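Sensor-type histidine kinase prrB (Mycobacterium tuberculosis, PDB 1YSR) probably acts as the membrane sensor histidine kinase of the PrrB/PrrA two-component system, its C-terminal domain, present here, binding ATP for phosphorylation of a histidine. Local coordinates at residues L43-N57 / L114-H126. Residues are numbered along the deposited sequence; the frame is centred on the assembly and turned at random.
Sequences LPAGLRLAVDNAIAN and LGLALVAQQAQLH
L43 with H126 and G115 with N57 are the hydrogen-bonded pairs at the two ends of this near-antiparallel helix pair (152°, axes 8.5 Å apart). L43 N, at the N-cap of helix 44-61, donates to H126 NE2 (2.9 Å) in the ring plane, while H126 ND1 donates to Q122 O one turn back; two bonds thus fix the ring's rotation. G115 N gives a nearly straight bond (173°) to N57 OD1, from above the carbonyl plane, and N57 ND2 turns back to N53 O. A water donates to N53 OD1 (2.7 Å) and G115 O and accepts from L118 N; N53 ND2 hydrogen-bonds S102 OG. Among the packing contacts, L47 CD2 lies over one H126 face, a CH-pi contact 3.7 Å from the ring centroid. The helices come close at A50 and V119, where V119 CG2 touches A50 O (3.4 Å). Q122, bent at chi2 (-62°), lays OE1 against G46 CA (3.2 Å), where it is buried without a polar partner. The N57-G115 bond probably joins the N box to the glycine-rich G2 box of the Bergerat ATP-binding fold. L47, A54, L116 and V119 rest on strand 140-147, with helix 10-24 beside L47 and helix 94-98 against L116.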
ATOM      1  N   LEU A  43       4.488   6.660  -0.476  1.00 31.39           N
ATOM      2  CA  LEU A  43       3.466   6.619  -1.517  1.00 30.81           C
ATOM      3  C   LEU A  43       3.316   5.153  -1.873  1.00 31.12           C
ATOM      4  O   LEU A  43       4.193   4.610  -2.572  1.00 28.83           O
ATOM      5  CB  LEU A  43       3.936   7.385  -2.767  1.00 31.72           C
ATOM      6  CG  LEU A  43       4.409   8.851  -2.555  1.00 38.14           C
ATOM      7  CD1 LEU A  43       5.482   9.366  -3.577  1.00 47.43           C
ATOM      8  CD2 LEU A  43       3.200   9.805  -2.494  1.00 35.71           C
ATOM      9  N   PRO A  44       2.224   4.500  -1.417  1.00 31.41           N
ATOM     10  CA  PRO A  44       2.178   3.063  -1.622  1.00 30.15           C
ATOM     11  C   PRO A  44       2.149   2.630  -3.096  1.00 29.79           C
ATOM     12  O   PRO A  44       2.735   1.589  -3.401  1.00 29.12           O
ATOM     13  CB  PRO A  44       0.924   2.596  -0.859  1.00 31.48           C
ATOM     14  CG  PRO A  44       0.055   3.811  -0.727  1.00 31.91           C
ATOM     15  CD  PRO A  44       1.010   5.026  -0.727  1.00 32.84           C
ATOM     16  N   ALA A  45       1.529   3.408  -3.992  1.00 26.53           N
ATOM     17  CA  ALA A  45       1.517   2.992  -5.400  1.00 27.57           C
ATOM     18  C   ALA A  45       2.962   3.074  -5.985  1.00 26.67           C
ATOM     19  O   ALA A  45       3.405   2.174  -6.665  1.00 26.61           O
ATOM     20  CB  ALA A  45       0.579   3.860  -6.233  1.00 27.85           C
ATOM     21  N   GLY A  46       3.685   4.117  -5.618  1.00 27.71           N
ATOM     22  CA  GLY A  46       5.046   4.339  -6.173  1.00 26.76           C
ATOM     23  C   GLY A  46       5.986   3.285  -5.589  1.00 27.71           C
ATOM     24  O   GLY A  46       6.809   2.731  -6.316  1.00 27.74           O
ATOM     25  N   LEU A  47       5.856   3.004  -4.280  1.00 27.18           N
ATOM     26  CA  LEU A  47       6.769   1.978  -3.679  1.00 27.82           C
ATOM     27  C   LEU A  47       6.521   0.601  -4.303  1.00 28.37           C
ATOM     28  O   LEU A  47       7.468  -0.142  -4.652  1.00 27.09           O
ATOM     29  CB  LEU A  47       6.634   1.935  -2.166  1.00 28.22           C
ATOM     30  CG  LEU A  47       7.182   3.195  -1.512  1.00 29.50           C
ATOM     31  CD1 LEU A  47       6.727   3.266  -0.112  1.00 33.08           C
ATOM     32  CD2 LEU A  47       8.741   3.312  -1.644  1.00 31.72           C
ATOM     33  N   ARG A  48       5.246   0.276  -4.442  1.00 28.61           N
ATOM     34  CA  ARG A  48       4.894  -1.012  -5.047  1.00 28.40           C
ATOM     35  C   ARG A  48       5.405  -1.077  -6.463  1.00 28.90           C
ATOM     36  O   ARG A  48       5.910  -2.104  -6.911  1.00 28.30           O
ATOM     37  CB  ARG A  48       3.385  -1.255  -4.982  1.00 27.19           C
ATOM     38  CG  ARG A  48       2.919  -2.559  -5.698  1.00 29.20           C
ATOM     39  CD  ARG A  48       3.556  -3.869  -5.116  1.00 33.45           C
ATOM     40  NE  ARG A  48       3.122  -4.925  -6.026  1.00 28.55           N
ATOM     41  CZ  ARG A  48       2.009  -5.639  -5.843  1.00 31.49           C
ATOM     42  NH1 ARG A  48       1.629  -6.506  -6.760  1.00 33.67           N
ATOM     43  NH2 ARG A  48       1.320  -5.499  -4.736  1.00 34.66           N
ATOM     44  N   LEU A  49       5.235   0.006  -7.222  1.00 28.16           N
ATOM     45  CA  LEU A  49       5.719   0.012  -8.589  1.00 27.39           C
ATOM     46  C   LEU A  49       7.263  -0.216  -8.701  1.00 26.51           C
ATOM     47  O   LEU A  49       7.734  -0.943  -9.634  1.00 25.99           O
ATOM     48  CB  LEU A  49       5.368   1.350  -9.219  1.00 27.23           C
ATOM     49  CG  LEU A  49       5.827   1.633 -10.652  1.00 28.69           C
ATOM     50  CD1 LEU A  49       5.181   0.721 -11.622  1.00 35.89           C
ATOM     51  CD2 LEU A  49       5.532   3.135 -10.940  1.00 30.21           C
ATOM     52  N   ALA A  50       8.010   0.417  -7.800  1.00 25.36           N
ATOM     53  CA  ALA A  50       9.498   0.287  -7.739  1.00 24.18           C
ATOM     54  C   ALA A  50       9.826  -1.206  -7.556  1.00 24.27           C
ATOM     55  O   ALA A  50      10.688  -1.777  -8.281  1.00 26.02           O
ATOM     56  CB  ALA A  50      10.038   1.124  -6.604  1.00 26.81           C
ATOM     57  N   VAL A  51       9.143  -1.828  -6.608  1.00 26.50           N
ATOM     58  CA  VAL A  51       9.344  -3.278  -6.331  1.00 26.26           C
ATOM     59  C   VAL A  51       8.962  -4.125  -7.523  1.00 27.76           C
ATOM     60  O   VAL A  51       9.692  -5.030  -7.916  1.00 26.37           O
ATOM     61  CB  VAL A  51       8.620  -3.701  -5.035  1.00 28.04           C
ATOM     62  CG1 VAL A  51       8.738  -5.187  -4.846  1.00 29.10           C
ATOM     63  CG2 VAL A  51       9.245  -2.989  -3.812  1.00 26.20           C
ATOM     64  N   ASP A  52       7.785  -3.846  -8.113  1.00 28.22           N
ATOM     65  CA  ASP A  52       7.344  -4.516  -9.318  1.00 30.17           C
ATOM     66  C   ASP A  52       8.375  -4.407 -10.420  1.00 29.02           C
ATOM     67  O   ASP A  52       8.651  -5.405 -11.082  1.00 29.23           O
ATOM     68  CB  ASP A  52       5.996  -3.919  -9.848  1.00 29.63           C
ATOM     69  CG  ASP A  52       4.792  -4.258  -8.970  1.00 36.50           C
ATOM     70  OD1 ASP A  52       4.913  -5.119  -8.089  1.00 29.30           O
ATOM     71  OD2 ASP A  52       3.682  -3.645  -9.163  1.00 35.10           O
ATOM     72  N   ASN A  53       8.921  -3.205 -10.628  1.00 29.04           N
ATOM     73  CA  ASN A  53       9.865  -2.970 -11.684  1.00 29.05           C
ATOM     74  C   ASN A  53      11.164  -3.796 -11.435  1.00 28.88           C
ATOM     75  O   ASN A  53      11.776  -4.328 -12.380  1.00 28.85           O
ATOM     76  CB  ASN A  53      10.185  -1.475 -11.749  1.00 27.89           C
ATOM     77  CG  ASN A  53      11.002  -1.094 -12.976  1.00 29.91           C
ATOM     78  OD1 ASN A  53      12.067  -0.499 -12.861  1.00 34.65           O
ATOM     79  ND2 ASN A  53      10.478  -1.389 -14.172  1.00 34.67           N
ATOM     80  N   ALA A  54      11.599  -3.815 -10.176  1.00 27.73           N
ATOM     81  CA  ALA A  54      12.827  -4.547  -9.780  1.00 26.29           C
ATOM     82  C   ALA A  54      12.627  -6.047 -10.053  1.00 27.79           C
ATOM     83  O   ALA A  54      13.508  -6.702 -10.642  1.00 27.88           O
ATOM     84  CB  ALA A  54      13.117  -4.300  -8.333  1.00 26.95           C
ATOM     85  N   ILE A  55      11.470  -6.605  -9.655  1.00 25.47           N
ATOM     86  CA  ILE A  55      11.180  -8.021 -10.012  1.00 26.61           C
ATOM     87  C   ILE A  55      11.140  -8.265 -11.506  1.00 27.49           C
ATOM     88  O   ILE A  55      11.697  -9.224 -11.993  1.00 28.45           O
ATOM     89  CB  ILE A  55       9.899  -8.465  -9.361  1.00 24.14           C
ATOM     90  CG1 ILE A  55      10.020  -8.358  -7.825  1.00 26.99           C
ATOM     91  CG2 ILE A  55       9.531  -9.881  -9.779  1.00 27.07           C
ATOM     92  CD1 ILE A  55       8.662  -8.547  -7.050  1.00 26.15           C
ATOM     93  N   ALA A  56      10.519  -7.352 -12.263  1.00 28.27           N
ATOM     94  CA  ALA A  56      10.424  -7.537 -13.676  1.00 28.70           C
ATOM     95  C   ALA A  56      11.767  -7.491 -14.369  1.00 29.22           C
ATOM     96  O   ALA A  56      12.053  -8.289 -15.269  1.00 33.11           O
ATOM     97  CB  ALA A  56       9.424  -6.510 -14.279  1.00 28.71           C
ATOM     98  N   ASN A  57      12.644  -6.618 -13.920  1.00 29.45           N
ATOM     99  CA  ASN A  57      13.941  -6.542 -14.486  1.00 29.97           C
ATOM    100  C   ASN A  57      14.739  -7.788 -14.158  1.00 29.65           C
ATOM    101  O   ASN A  57      15.487  -8.272 -14.980  1.00 32.90           O
ATOM    102  CB  ASN A  57      14.627  -5.276 -14.005  1.00 30.35           C
ATOM    103  CG  ASN A  57      14.269  -4.094 -14.879  1.00 31.93           C
ATOM    104  OD1 ASN A  57      14.758  -4.020 -15.971  1.00 36.48           O
ATOM    105  ND2 ASN A  57      13.289  -3.275 -14.465  1.00 40.54           N
ATOM    106  N   LEU A 114      17.883  -3.698 -19.560  1.00 47.09           N
ATOM    107  CA  LEU A 114      17.787  -3.608 -18.106  1.00 46.47           C
ATOM    108  C   LEU A 114      17.806  -2.146 -17.665  1.00 44.84           C
ATOM    109  O   LEU A 114      18.802  -1.432 -17.891  1.00 45.11           O
ATOM    110  CB  LEU A 114      18.954  -4.348 -17.438  1.00 47.60           C
ATOM    111  CG  LEU A 114      19.106  -4.203 -15.917  1.00 52.29           C
ATOM    112  CD1 LEU A 114      18.085  -5.044 -15.130  1.00 51.08           C
ATOM    113  CD2 LEU A 114      20.488  -4.622 -15.552  1.00 51.43           C
ATOM    114  N   GLY A 115      16.751  -1.722 -16.972  1.00 40.69           N
ATOM    115  CA  GLY A 115      16.577  -0.318 -16.650  1.00 36.96           C
ATOM    116  C   GLY A 115      15.833  -0.206 -15.374  1.00 37.18           C
ATOM    117  O   GLY A 115      14.751  -0.793 -15.237  1.00 36.32           O
ATOM    118  N   LEU A 116      16.427   0.517 -14.435  1.00 36.03           N
ATOM    119  CA  LEU A 116      15.870   0.700 -13.098  1.00 35.48           C
ATOM    120  C   LEU A 116      15.596   2.176 -12.709  1.00 34.65           C
ATOM    121  O   LEU A 116      15.562   2.501 -11.533  1.00 34.19           O
ATOM    122  CB  LEU A 116      16.807   0.067 -12.059  1.00 33.94           C
ATOM    123  CG  LEU A 116      16.929  -1.463 -12.150  1.00 32.82           C
ATOM    124  CD1 LEU A 116      18.069  -1.975 -11.287  1.00 35.12           C
ATOM    125  CD2 LEU A 116      15.627  -2.115 -11.784  1.00 34.02           C
ATOM    126  N   ALA A 117      15.436   3.069 -13.683  1.00 36.45           N
ATOM    127  CA  ALA A 117      15.198   4.483 -13.400  1.00 36.21           C
ATOM    128  C   ALA A 117      13.927   4.749 -12.609  1.00 36.99           C
ATOM    129  O   ALA A 117      13.878   5.744 -11.866  1.00 35.01           O
ATOM    130  CB  ALA A 117      15.142   5.283 -14.658  1.00 38.49           C
ATOM    131  N   LEU A 118      12.910   3.888 -12.786  1.00 36.09           N
ATOM    132  CA  LEU A 118      11.649   4.031 -12.007  1.00 37.15           C
ATOM    133  C   LEU A 118      11.927   3.848 -10.549  1.00 35.47           C
ATOM    134  O   LEU A 118      11.439   4.601  -9.705  1.00 36.61           O
ATOM    135  CB  LEU A 118      10.560   3.040 -12.434  1.00 36.89           C
ATOM    136  CG  LEU A 118       9.601   3.329 -13.598  1.00 44.24           C
ATOM    137  CD1 LEU A 118       8.570   2.181 -13.722  1.00 38.01           C
ATOM    138  CD2 LEU A 118       8.919   4.679 -13.427  1.00 45.81           C
ATOM    139  N   VAL A 119      12.745   2.852 -10.249  1.00 34.06           N
ATOM    140  CA  VAL A 119      13.164   2.590  -8.907  1.00 33.21           C
ATOM    141  C   VAL A 119      13.897   3.788  -8.322  1.00 33.50           C
ATOM    142  O   VAL A 119      13.580   4.261  -7.236  1.00 31.60           O
ATOM    143  CB  VAL A 119      14.031   1.323  -8.848  1.00 31.21           C
ATOM    144  CG1 VAL A 119      14.457   1.056  -7.445  1.00 28.36           C
ATOM    145  CG2 VAL A 119      13.261   0.120  -9.388  1.00 32.59           C
ATOM    146  N   ALA A 120      14.918   4.302  -9.031  1.00 32.88           N
ATOM    147  CA  ALA A 120      15.619   5.473  -8.533  1.00 31.57           C
ATOM    148  C   ALA A 120      14.711   6.674  -8.298  1.00 32.51           C
ATOM    149  O   ALA A 120      14.841   7.383  -7.297  1.00 33.20           O
ATOM    150  CB  ALA A 120      16.790   5.843  -9.497  1.00 34.23           C
ATOM    151  N   GLN A 121      13.785   6.891  -9.220  1.00 30.64           N
ATOM    152  CA  GLN A 121      12.842   7.993  -9.119  1.00 33.30           C
ATOM    153  C   GLN A 121      12.019   7.895  -7.816  1.00 32.01           C
ATOM    154  O   GLN A 121      11.841   8.863  -7.090  1.00 31.48           O
ATOM    155  CB  GLN A 121      11.909   7.954 -10.316  1.00 34.20           C
ATOM    156  CG  GLN A 121      11.048   9.192 -10.535  1.00 41.05           C
ATOM    157  CD  GLN A 121       9.795   8.865 -11.340  1.00 52.93           C
ATOM    158  OE1 GLN A 121       8.694   9.273 -10.970  1.00 68.36           O
ATOM    159  NE2 GLN A 121       9.952   8.116 -12.422  1.00 49.94           N
ATOM    160  N   GLN A 122      11.469   6.720  -7.576  1.00 31.74           N
ATOM    161  CA  GLN A 122      10.710   6.497  -6.316  1.00 31.37           C
ATOM    162  C   GLN A 122      11.561   6.655  -5.049  1.00 32.97           C
ATOM    163  O   GLN A 122      11.135   7.275  -4.044  1.00 33.82           O
ATOM    164  CB  GLN A 122       9.964   5.152  -6.415  1.00 29.97           C
ATOM    165  CG  GLN A 122       8.869   5.163  -7.435  1.00 34.31           C
ATOM    166  CD  GLN A 122       7.809   6.203  -7.050  1.00 37.86           C
ATOM    167  OE1 GLN A 122       7.517   6.401  -5.865  1.00 40.88           O
ATOM    168  NE2 GLN A 122       7.301   6.897  -8.037  1.00 34.41           N
ATOM    169  N   ALA A 123      12.795   6.142  -5.066  1.00 33.48           N
ATOM    170  CA  ALA A 123      13.682   6.288  -3.950  1.00 36.00           C
ATOM    171  C   ALA A 123      13.913   7.776  -3.634  1.00 38.24           C
ATOM    172  O   ALA A 123      13.856   8.198  -2.466  1.00 38.72           O
ATOM    173  CB  ALA A 123      14.973   5.561  -4.206  1.00 36.57           C
ATOM    174  N   GLN A 124      14.141   8.563  -4.678  1.00 37.72           N
ATOM    175  CA  GLN A 124      14.403   9.987  -4.525  1.00 39.77           C
ATOM    176  C   GLN A 124      13.172  10.736  -3.981  1.00 38.03           C
ATOM    177  O   GLN A 124      13.312  11.545  -3.066  1.00 38.60           O
ATOM    178  CB  GLN A 124      14.929  10.604  -5.823  1.00 39.84           C
ATOM    179  CG  GLN A 124      16.497  10.619  -5.921  1.00 48.17           C
ATOM    180  CD  GLN A 124      17.128   9.400  -6.648  1.00 63.93           C
ATOM    181  OE1 GLN A 124      17.333   8.341  -6.042  1.00 69.34           O
ATOM    182  NE2 GLN A 124      17.479   9.571  -7.931  1.00 61.61           N
ATOM    183  N   LEU A 125      11.986  10.379  -4.471  1.00 36.24           N
ATOM    184  CA  LEU A 125      10.709  10.961  -3.989  1.00 36.10           C
ATOM    185  C   LEU A 125      10.517  10.707  -2.516  1.00 36.23           C
ATOM    186  O   LEU A 125       9.861  11.487  -1.829  1.00 38.17           O
ATOM    187  CB  LEU A 125       9.509  10.408  -4.778  1.00 34.46           C
ATOM    188  CG  LEU A 125       9.288  10.971  -6.176  1.00 40.73           C
ATOM    189  CD1 LEU A 125       8.153  10.210  -6.869  1.00 46.17           C
ATOM    190  CD2 LEU A 125       8.923  12.464  -6.150  1.00 46.57           C
ATOM    191  N   HIS A 126      11.126   9.634  -2.002  1.00 36.61           N
ATOM    192  CA  HIS A 126      11.046   9.306  -0.560  1.00 35.19           C
ATOM    193  C   HIS A 126      12.269   9.805   0.216  1.00 35.36           C
ATOM    194  O   HIS A 126      12.441   9.460   1.373  1.00 35.19           O
ATOM    195  CB  HIS A 126      10.813   7.794  -0.339  1.00 31.63           C
ATOM    196  CG  HIS A 126       9.478   7.325  -0.807  1.00 31.57           C
ATOM    197  ND1 HIS A 126       9.196   7.064  -2.121  1.00 29.36           N
ATOM    198  CD2 HIS A 126       8.316   7.135  -0.133  1.00 33.19           C
ATOM    199  CE1 HIS A 126       7.927   6.715  -2.245  1.00 33.37           C
ATOM    200  NE2 HIS A 126       7.372   6.750  -1.042  1.00 33.72           N
TER
HETATM  201  O   HOH W   1      12.576   1.345 -14.766  1.00 40.37           O